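GH127 beta-L-arabinofuranoside (Geobacillus stearothermophilus, PDB 4QK0) probably hydrolyses beta-L-arabinofuranosidic linkages, removing L-arabinofuranose units from glycans. Local coordinates at residues Asp466-Leu471 / Lys527-Met532; His439-Ser444 / Arg486-Cys491; Ala494-Asn499 / Ala514-Val519. All blocks are in the same frame, centred on the assembly; numbering follows the deposited sequence.

Contact 1: residues Asp466-Leu471 / Lys527-Met532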
loop_
_atom_site.group_PDB
_atom_site.type_symbol
_atom_site.label_atom_id
_atom_site.label_comp_id
_atom_site.label_asym_id
_atom_site.label_seq_id
_atom_site.Cartn_x
_atom_site.Cartn_y
_atom_site.Cartn_z
ATOM N N ASP A 466 -5.279 23.622 28.808
ATOM C CA ASP A 466 -5.277 23.476 30.255
ATOM C C ASP A 466 -6.606 22.852 30.703
ATOM O O ASP A 466 -7.654 23.084 30.066
ATOM C CB ASP A 466 -5.057 24.880 30.859
ATOM C CG ASP A 466 -5.280 24.915 32.324
ATOM O OD1 ASP A 466 -4.392 24.458 33.058
ATOM O OD2 ASP A 466 -6.371 25.371 32.729
ATOM N N GLY A 467 -6.567 22.097 31.791
ATOM C CA GLY A 467 -7.727 21.345 32.224
ATOM C C GLY A 467 -8.626 21.968 33.296
ATOM O O GLY A 467 -9.522 21.295 33.829
ATOM N N THR A 468 -8.396 23.239 33.611
ATOM C CA THR A 468 -9.199 23.958 34.604
ATOM C C THR A 468 -10.365 24.656 33.903
ATOM O O THR A 468 -10.197 25.408 32.921
ATOM C CB THR A 468 -8.351 24.960 35.394
ATOM O OG1 THR A 468 -7.419 24.228 36.228
ATOM C CG2 THR A 468 -9.234 25.813 36.301
ATOM N N VAL A 469 -11.566 24.336 34.378
ATOM C CA VAL A 469 -12.795 24.917 33.852
ATOM C C VAL A 469 -13.623 25.545 34.967
ATOM O O VAL A 469 -13.873 24.924 36.017
ATOM C CB VAL A 469 -13.687 23.864 33.165
ATOM C CG1 VAL A 469 -14.884 24.529 32.541
ATOM C CG2 VAL A 469 -12.907 23.091 32.097
ATOM N N ARG A 470 -14.050 26.776 34.731
ATOM C CA ARG A 470 -14.897 27.503 35.681
ATOM C C ARG A 470 -16.283 27.715 35.066
ATOM O O ARG A 470 -16.417 28.343 34.029
ATOM C CB ARG A 470 -14.223 28.831 35.984
ATOM C CG ARG A 470 -14.882 29.527 37.135
ATOM C CD ARG A 470 -14.493 31.035 37.253
ATOM N NE ARG A 470 -13.408 31.137 38.214
ATOM C CZ ARG A 470 -12.597 32.185 38.350
ATOM N NH1 ARG A 470 -12.722 33.280 37.597
ATOM N NH2 ARG A 470 -11.641 32.126 39.266
ATOM N N LEU A 471 -17.289 27.108 35.682
ATOM C CA LEU A 471 -18.693 27.244 35.266
ATOM C C LEU A 471 -19.451 28.097 36.270
ATOM O O LEU A 471 -19.488 27.785 37.455
ATOM C CB LEU A 471 -19.401 25.898 35.255
ATOM C CG LEU A 471 -18.955 24.880 34.253
ATOM C CD1 LEU A 471 -19.578 23.542 34.575
ATOM C CD2 LEU A 471 -19.414 25.292 32.885
ATOM N N LYS A 527 -16.057 24.601 39.802
ATOM C CA LYS A 527 -14.702 24.468 39.268
ATOM C C LYS A 527 -14.359 23.020 38.988
ATOM O O LYS A 527 -14.490 22.138 39.870
ATOM C CB LYS A 527 -13.570 25.122 40.088
ATOM C CG LYS A 527 -13.354 26.543 39.608
ATOM C CD LYS A 527 -12.462 27.363 40.513
ATOM C CE LYS A 527 -11.000 27.017 40.291
ATOM N NZ LYS A 527 -10.433 27.750 39.134
ATOM N N LEU A 528 -13.947 22.789 37.741
ATOM C CA LEU A 528 -13.508 21.470 37.295
ATOM C C LEU A 528 -12.033 21.509 37.048
ATOM O O LEU A 528 -11.535 22.458 36.460
ATOM C CB LEU A 528 -14.179 21.094 36.009
ATOM C CG LEU A 528 -15.699 21.135 35.937
ATOM C CD1 LEU A 528 -16.182 20.788 34.545
ATOM C CD2 LEU A 528 -16.242 20.123 36.894
ATOM N N TYR A 529 -11.337 20.472 37.504
ATOM C CA TYR A 529 -9.905 20.342 37.269
ATOM C C TYR A 529 -9.622 18.953 36.692
ATOM O O TYR A 529 -9.894 17.930 37.338
ATOM C CB TYR A 529 -9.101 20.558 38.544
ATOM C CG TYR A 529 -7.639 20.173 38.366
ATOM C CD1 TYR A 529 -6.862 20.779 37.371
ATOM C CD2 TYR A 529 -7.037 19.188 39.177
ATOM C CE1 TYR A 529 -5.534 20.422 37.202
ATOM C CE2 TYR A 529 -5.712 18.828 39.008
ATOM C CZ TYR A 529 -4.969 19.449 38.018
ATOM O OH TYR A 529 -3.662 19.087 37.823
ATOM N N PHE A 530 -9.168 18.950 35.433
ATOM C CA PHE A 530 -8.810 17.743 34.720
ATOM C C PHE A 530 -7.292 17.778 34.543
ATOM O O PHE A 530 -6.797 18.501 33.685
ATOM C CB PHE A 530 -9.476 17.706 33.346
ATOM C CG PHE A 530 -10.988 17.770 33.390
ATOM C CD1 PHE A 530 -11.733 16.819 34.107
ATOM C CD2 PHE A 530 -11.674 18.718 32.663
ATOM C CE1 PHE A 530 -13.118 16.856 34.135
ATOM C CE2 PHE A 530 -13.066 18.764 32.695
ATOM C CZ PHE A 530 -13.791 17.823 33.435
ATOM N N PRO A 531 -6.557 17.002 35.331
ATOM C CA PRO A 531 -5.109 16.912 35.056
ATOM C C PRO A 531 -4.751 16.500 33.605
ATOM O O PRO A 531 -5.375 15.585 33.053
ATOM C CB PRO A 531 -4.618 15.858 36.044
ATOM C CG PRO A 531 -5.735 15.603 37.004
ATOM C CD PRO A 531 -7.008 16.012 36.324
HETATM N N MSE A 532 -3.806 17.222 32.992
HETATM C CA MSE A 532 -3.331 16.971 31.606
HETATM C C MSE A 532 -1.837 16.602 31.593
HETATM O O MSE A 532 -1.018 17.357 31.077
HETATM C CB MSE A 532 -3.532 18.224 30.716
HETATM C CG MSE A 532 -4.966 18.445 30.364
HETATM SE SE MSE A 532 -5.048 19.750 28.948
HETATM C CE MSE A 532 -6.972 19.740 28.685
#

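Contact 2: residues His439-Ser444 / Arg486-Cys491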
loop_
_atom_site.group_PDB
_atom_site.type_symbol
_atom_site.label_atom_id
_atom_site.label_comp_id
_atom_site.label_asym_id
_atom_site.label_seq_id
_atom_site.Cartn_x
_atom_site.Cartn_y
_atom_site.Cartn_z
ATOM N N HIS A 439 -21.012 18.772 27.130
ATOM C CA HIS A 439 -20.220 17.780 26.395
ATOM C C HIS A 439 -18.777 18.239 26.170
ATOM O O HIS A 439 -17.840 17.473 26.394
ATOM C CB HIS A 439 -20.775 17.540 25.017
ATOM C CG HIS A 439 -22.145 16.996 25.009
ATOM N ND1 HIS A 439 -22.582 16.067 25.927
ATOM C CD2 HIS A 439 -23.187 17.254 24.193
ATOM C CE1 HIS A 439 -23.838 15.778 25.673
ATOM N NE2 HIS A 439 -24.224 16.472 24.614
ATOM N N LEU A 440 -18.613 19.493 25.742
ATOM C CA LEU A 440 -17.285 20.050 25.391
ATOM C C LEU A 440 -16.913 21.214 26.302
ATOM O O LEU A 440 -17.793 21.957 26.824
ATOM C CB LEU A 440 -17.310 20.544 23.963
ATOM C CG LEU A 440 -17.750 19.525 22.876
ATOM C CD1 LEU A 440 -17.788 20.129 21.498
ATOM C CD2 LEU A 440 -16.844 18.338 22.850
ATOM N N TYR A 441 -15.620 21.302 26.571
ATOM C CA TYR A 441 -15.093 22.311 27.440
ATOM C C TYR A 441 -14.471 23.423 26.566
ATOM O O TYR A 441 -13.398 23.311 26.031
ATOM C CB TYR A 441 -14.141 21.704 28.455
ATOM C CG TYR A 441 -14.917 20.810 29.382
ATOM C CD1 TYR A 441 -15.836 21.340 30.262
ATOM C CD2 TYR A 441 -14.798 19.434 29.329
ATOM C CE1 TYR A 441 -16.602 20.520 31.084
ATOM C CE2 TYR A 441 -15.572 18.605 30.140
ATOM C CZ TYR A 441 -16.461 19.177 31.039
ATOM O OH TYR A 441 -17.246 18.383 31.825
ATOM N N VAL A 442 -15.266 24.455 26.394
ATOM C CA VAL A 442 -15.055 25.501 25.418
ATOM C C VAL A 442 -15.581 26.753 26.080
ATOM O O VAL A 442 -16.728 26.759 26.530
ATOM C CB VAL A 442 -15.905 25.287 24.152
ATOM C CG1 VAL A 442 -15.697 26.445 23.191
ATOM C CG2 VAL A 442 -15.550 23.982 23.467
ATOM N N GLY A 443 -14.740 27.771 26.154
ATOM C CA GLY A 443 -15.127 29.087 26.635
ATOM C C GLY A 443 -16.381 29.538 25.900
ATOM O O GLY A 443 -16.381 29.645 24.689
ATOM N N SER A 444 -17.471 29.732 26.635
ATOM C CA SER A 444 -18.781 29.985 26.033
ATOM C C SER A 444 -19.846 30.302 27.076
ATOM O O SER A 444 -19.634 30.133 28.277
ATOM C CB SER A 444 -19.250 28.752 25.306
ATOM O OG SER A 444 -19.323 27.651 26.207
ATOM N N ARG A 486 -19.430 15.951 31.471
ATOM C CA ARG A 486 -18.614 14.848 30.971
ATOM C C ARG A 486 -17.276 14.810 31.669
ATOM O O ARG A 486 -16.586 15.814 31.817
ATOM C CB ARG A 486 -18.352 14.943 29.482
ATOM C CG ARG A 486 -17.364 13.850 29.000
ATOM C CD ARG A 486 -17.250 13.808 27.507
ATOM N NE ARG A 486 -16.696 15.056 27.011
ATOM C CZ ARG A 486 -15.426 15.273 26.663
ATOM N NH1 ARG A 486 -14.490 14.312 26.712
ATOM N NH2 ARG A 486 -15.109 16.469 26.256
ATOM N N ILE A 487 -16.931 13.635 32.144
ATOM C CA ILE A 487 -15.605 13.416 32.699
ATOM C C ILE A 487 -14.793 12.748 31.554
ATOM O O ILE A 487 -15.068 11.579 31.203
ATOM C CB ILE A 487 -15.658 12.543 33.966
ATOM C CG1 ILE A 487 -16.634 13.135 34.986
ATOM C CG2 ILE A 487 -14.271 12.444 34.594
ATOM C CD1 ILE A 487 -16.390 14.593 35.354
ATOM N N PRO A 488 -13.863 13.493 30.931
ATOM C CA PRO A 488 -13.223 12.960 29.698
ATOM C C PRO A 488 -12.489 11.673 29.935
ATOM O O PRO A 488 -11.811 11.513 30.956
ATOM C CB PRO A 488 -12.225 14.042 29.321
ATOM C CG PRO A 488 -12.824 15.299 29.924
ATOM C CD PRO A 488 -13.360 14.835 31.239
ATOM N N GLY A 489 -12.778 10.718 29.070
ATOM C CA GLY A 489 -12.172 9.386 29.156
ATOM C C GLY A 489 -10.654 9.429 29.145
ATOM O O GLY A 489 -10.047 8.534 29.666
ATOM N N TRP A 490 -10.041 10.467 28.570
ATOM C CA TRP A 490 -8.559 10.574 28.587
ATOM C C TRP A 490 -8.021 10.977 29.959
ATOM O O TRP A 490 -6.825 10.837 30.238
ATOM C CB TRP A 490 -8.036 11.536 27.502
ATOM C CG TRP A 490 -8.602 12.927 27.561
ATOM C CD1 TRP A 490 -9.540 13.440 26.761
ATOM C CD2 TRP A 490 -8.233 13.981 28.481
ATOM N NE1 TRP A 490 -9.797 14.754 27.104
ATOM C CE2 TRP A 490 -9.015 15.091 28.172
ATOM C CE3 TRP A 490 -7.344 14.060 29.563
ATOM C CZ2 TRP A 490 -8.941 16.285 28.886
ATOM C CZ3 TRP A 490 -7.260 15.226 30.270
ATOM C CH2 TRP A 490 -8.064 16.337 29.931
ATOM N N CYS A 491 -8.898 11.448 30.834
ATOM C CA CYS A 491 -8.484 12.055 32.077
ATOM C C CYS A 491 -8.414 11.038 33.206
ATOM O O CYS A 491 -9.262 10.207 33.289
ATOM C CB CYS A 491 -9.521 13.113 32.434
ATOM S SG CYS A 491 -9.123 13.972 33.923
#

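Contact 3: residues Ala494-Asn499 / Ala514-Val519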
loop_
_atom_site.group_PDB
_atom_site.type_symbol
_atom_site.label_atom_id
_atom_site.label_comp_id
_atom_site.label_asym_id
_atom_site.label_seq_id
_atom_site.Cartn_x
_atom_site.Cartn_y
_atom_site.Cartn_z
ATOM N N ALA A 494 -10.188 13.438 37.865
ATOM C CA ALA A 494 -10.878 14.727 37.774
ATOM C C ALA A 494 -11.290 15.200 39.169
ATOM O O ALA A 494 -11.673 14.389 40.009
ATOM C CB ALA A 494 -12.075 14.581 36.900
ATOM N N GLU A 495 -11.206 16.500 39.419
ATOM C CA GLU A 495 -11.662 17.065 40.695
ATOM C C GLU A 495 -12.725 18.166 40.460
ATOM O O GLU A 495 -12.663 18.895 39.456
ATOM C CB GLU A 495 -10.487 17.667 41.461
ATOM C CG GLU A 495 -9.354 16.709 41.847
ATOM C CD GLU A 495 -8.084 17.414 42.401
ATOM O OE1 GLU A 495 -8.161 18.523 42.978
ATOM O OE2 GLU A 495 -6.961 16.898 42.231
ATOM N N VAL A 496 -13.713 18.237 41.352
ATOM C CA VAL A 496 -14.804 19.232 41.265
ATOM C C VAL A 496 -15.079 19.939 42.564
ATOM O O VAL A 496 -15.127 19.300 43.625
ATOM C CB VAL A 496 -16.141 18.613 40.836
ATOM C CG1 VAL A 496 -17.220 19.676 40.749
ATOM C CG2 VAL A 496 -15.998 17.978 39.467
ATOM N N THR A 497 -15.246 21.264 42.491
ATOM C CA THR A 497 -15.672 22.038 43.649
ATOM C C THR A 497 -16.864 22.885 43.271
ATOM O O THR A 497 -16.998 23.331 42.130
ATOM C CB THR A 497 -14.603 22.989 44.222
ATOM O OG1 THR A 497 -14.350 24.026 43.286
ATOM C CG2 THR A 497 -13.323 22.264 44.559
ATOM N N ILE A 498 -17.705 23.135 44.258
ATOM C CA ILE A 498 -18.888 23.993 44.111
ATOM C C ILE A 498 -18.811 25.050 45.190
ATOM O O ILE A 498 -18.712 24.722 46.376
ATOM C CB ILE A 498 -20.209 23.177 44.239
ATOM C CG1 ILE A 498 -20.322 22.233 43.048
ATOM C CG2 ILE A 498 -21.433 24.107 44.263
ATOM C CD1 ILE A 498 -21.427 21.208 43.170
ATOM N N ASN A 499 -18.791 26.298 44.753
ATOM C CA ASN A 499 -18.548 27.435 45.627
ATOM C C ASN A 499 -17.388 27.178 46.563
ATOM O O ASN A 499 -17.501 27.402 47.761
ATOM C CB ASN A 499 -19.834 27.792 46.404
ATOM C CG ASN A 499 -20.944 28.216 45.485
ATOM O OD1 ASN A 499 -20.672 28.752 44.414
ATOM N ND2 ASN A 499 -22.170 27.923 45.840
ATOM N N ALA A 514 -20.784 13.201 35.233
ATOM C CA ALA A 514 -21.092 13.485 36.650
ATOM C C ALA A 514 -22.445 14.247 36.721
ATOM O O ALA A 514 -22.597 15.321 36.109
ATOM C CB ALA A 514 -19.981 14.327 37.269
ATOM N N TYR A 515 -23.419 13.654 37.402
ATOM C CA TYR A 515 -24.728 14.261 37.559
ATOM C C TYR A 515 -24.806 15.052 38.854
ATOM O O TYR A 515 -24.833 14.490 39.942
ATOM C CB TYR A 515 -25.784 13.196 37.535
ATOM C CG TYR A 515 -25.949 12.603 36.178
ATOM C CD1 TYR A 515 -25.051 11.656 35.699
ATOM C CD2 TYR A 515 -27.032 12.956 35.363
ATOM C CE1 TYR A 515 -25.225 11.068 34.458
ATOM C CE2 TYR A 515 -27.202 12.383 34.133
ATOM C CZ TYR A 515 -26.277 11.447 33.692
ATOM O OH TYR A 515 -26.446 10.889 32.476
ATOM N N ILE A 516 -24.783 16.370 38.725
ATOM C CA ILE A 516 -24.878 17.246 39.863
ATOM C C ILE A 516 -26.259 17.910 40.009
ATOM O O ILE A 516 -26.609 18.866 39.274
ATOM C CB ILE A 516 -23.811 18.317 39.788
ATOM C CG1 ILE A 516 -22.453 17.640 39.609
ATOM C CG2 ILE A 516 -23.861 19.186 41.068
ATOM C CD1 ILE A 516 -21.320 18.622 39.527
ATOM N N ARG A 517 -27.030 17.380 40.960
ATOM C CA ARG A 517 -28.411 17.814 41.225
ATOM C C ARG A 517 -28.468 18.481 42.603
ATOM O O ARG A 517 -28.045 17.934 43.592
ATOM C CB ARG A 517 -29.389 16.652 41.175
ATOM C CG ARG A 517 -30.836 17.106 41.267
ATOM C CD ARG A 517 -31.864 16.008 40.984
ATOM N NE ARG A 517 -33.223 16.568 40.955
ATOM C CZ ARG A 517 -33.771 17.268 39.942
ATOM N NH1 ARG A 517 -33.105 17.488 38.797
ATOM N NH2 ARG A 517 -35.018 17.741 40.057
ATOM N N ARG A 518 -28.943 19.712 42.621
ATOM C CA ARG A 518 -28.974 20.543 43.811
ATOM C C ARG A 518 -29.811 21.784 43.472
ATOM O O ARG A 518 -30.230 21.988 42.303
ATOM C CB ARG A 518 -27.556 20.996 44.212
ATOM C CG ARG A 518 -26.848 21.902 43.189
ATOM C CD ARG A 518 -25.381 22.114 43.523
ATOM N NE ARG A 518 -25.221 22.917 44.744
ATOM C CZ ARG A 518 -25.288 24.248 44.802
ATOM N NH1 ARG A 518 -25.525 24.964 43.715
ATOM N NH2 ARG A 518 -25.111 24.869 45.950
ATOM N N VAL A 519 -30.066 22.596 44.492
ATOM C CA VAL A 519 -30.690 23.881 44.291
ATOM C C VAL A 519 -29.600 24.858 43.887
ATOM O O VAL A 519 -28.696 25.091 44.663
ATOM C CB VAL A 519 -31.360 24.425 45.597
ATOM C CG1 VAL A 519 -31.840 25.848 45.390
ATOM C CG2 VAL A 519 -32.485 23.524 46.058
#

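Contact 1: residues Asp466-Leu471 / Lys527-Met532
Strand 468-471 runs antiparallel to strand 527-529, their axes 4.7 Å apart at closest approach and at 165° to each other. V469 and L528 form a hydrogen-bonded pair: V469 N gives to L528 O at 2.8 Å, and L528 N returns a bond to V469 O at 2.7 Å, both nearly straight and in the carbonyl plane. T468-Y529 and R470-K527 are the flanking non-hydrogen-bonded pairs. Past the regular ladder F530 N still reaches G467 O at 2.9 Å, but from above the carbonyl plane. G467 sits so close to F530 that a side chain on it would collide with F530 O. D466, with CG anti to its backbone N, folds OD2 back to accept from T468 N, an Asx turn. These are neighbouring strands of the seven-stranded antiparallel sheet of the GH127 middle domain, flanked by strands 453-461 and 495-498. On the buried face V469 CB lies 4.0 Å from L528 CB, and L471 CD1 meets L528 CD1; L485 of strand 479-486 packs against both leucines. On the other face the aliphatic stems of R470 and K527 run alongside, R470 CG 4.2 Å from K527 CG, while the two positive ends come near without bonding. K527 bends at its last two torsions, bringing NZ to 3.6 Å from T468 CG2. The selenomethionine M532 extends beyond CG to lay its CE on D466 O, 3.7 Å away.

Contact 2: residues His439-Ser444 / Arg486-Cys491
Two loops of the GH127 middle domain meet here: one, 439-444, leads from strand 436-438 to the next strand, and the other, 486-491, leaves the end of strand 479-486. R486 carries the contact. Its CG is anti to the backbone N, and a bend at chi3 turns the guanidinium side-on to the backbone of H439. R486 NE at 2.7 Å and R486 NH2 at 2.9 Å both donate to the single atom H439 O, which lies within 4° of the guanidinium plane, so the two bonds fix the rotation of the group. On helix 354-365, D358 takes NH1 and E361 takes NH2 in salt bridges; the two carboxylates would compensate its buried positive charge. Y441 answers in the other direction. Its CG stands anti to its own carbonyl carbon (chi1 -67°), and Y441 OH donates to R486 O along a lone pair at 2.7 Å, with that oxygen at the ring edge, in plane. Y441 CE2 also touches P488 CG at 4.3 Å, while the ring of F530 meets that of Y441, their planes at about 55°. The imidazole of H439 turns elsewhere, ND1 bonding to Y513 OH. From P488 the chain enters a type I beta turn, closed by C491 N to P488 O at 2.9 Å. This is a buried loop-to-loop junction: two arginine nitrogens share one backbone carbonyl oxygen side-on, and salt bridges tie it to a catalytic-domain helix.

Contact 3: residues Ala494-Asn499 / Ala514-Val519
I498 reaches across to both I516 and R518, its CD1 meeting I516 CG2 tip to tip at 3.8 Å and its CG2 lying against the arginine. This is packing between two beta-sheets of the GH127 middle domain, strand 495-498 in the seven-stranded antiparallel one and strand 514-517 in a mixed one. No backbone bond joins the two strands, V496 CA and A514 CA being 9.7 Å apart. A looser touch, V496 CG1 to I516 CD1 at 4.4 Å, continues the apolar layer. Of the two branches of I498, CG1, anti to the carbonyl carbon (chi1 -67°), carries CD1 to I516, and CG2, anti to the backbone N, turns to R518. An alanine here would remove both branches and would probably loosen the packing of the two sheets and leave the R518 guanidinium without its apolar cover on one face. In the next shell L485 lies against I516, and L528 and V526 against V496. R518 sits where the chain turns a corner; its CG takes the crowded position between backbone N and carbonyl carbon (chi1 64°), and a bend at chi3 brings the guanidinium round to I498. D524 holds it through a salt bridge to NH1, and W520 gives it a cation-pi partner. D524 also accepts from N499 ND2; N499 OD1 bonds to E525 N. I498 CG2 lies over the centre of one guanidinium face, 3.9 Å from R518 CZ.

All three contacts lie in the GH127 middle domain but differ in chemistry. Contact 2 is wholly buried and joins loops through charge and carbonyls; contacts 1 and 3 are partly buried, the former held by backbone ladder bonds and the latter by packing between sheets with no hydrogen bond across it. Contacts 1 and 3 share a sheet: strand 524-529 pairs with strand 495-498 through K527 N to T497 O and Y529 N to E495 O. F530 of contact 1 also packs on P488 of contact 2. The centres of contacts 1 and 2 are about 9 Å apart, while contacts 2 and 3 touch more lightly, I487 resting on A494 and A514.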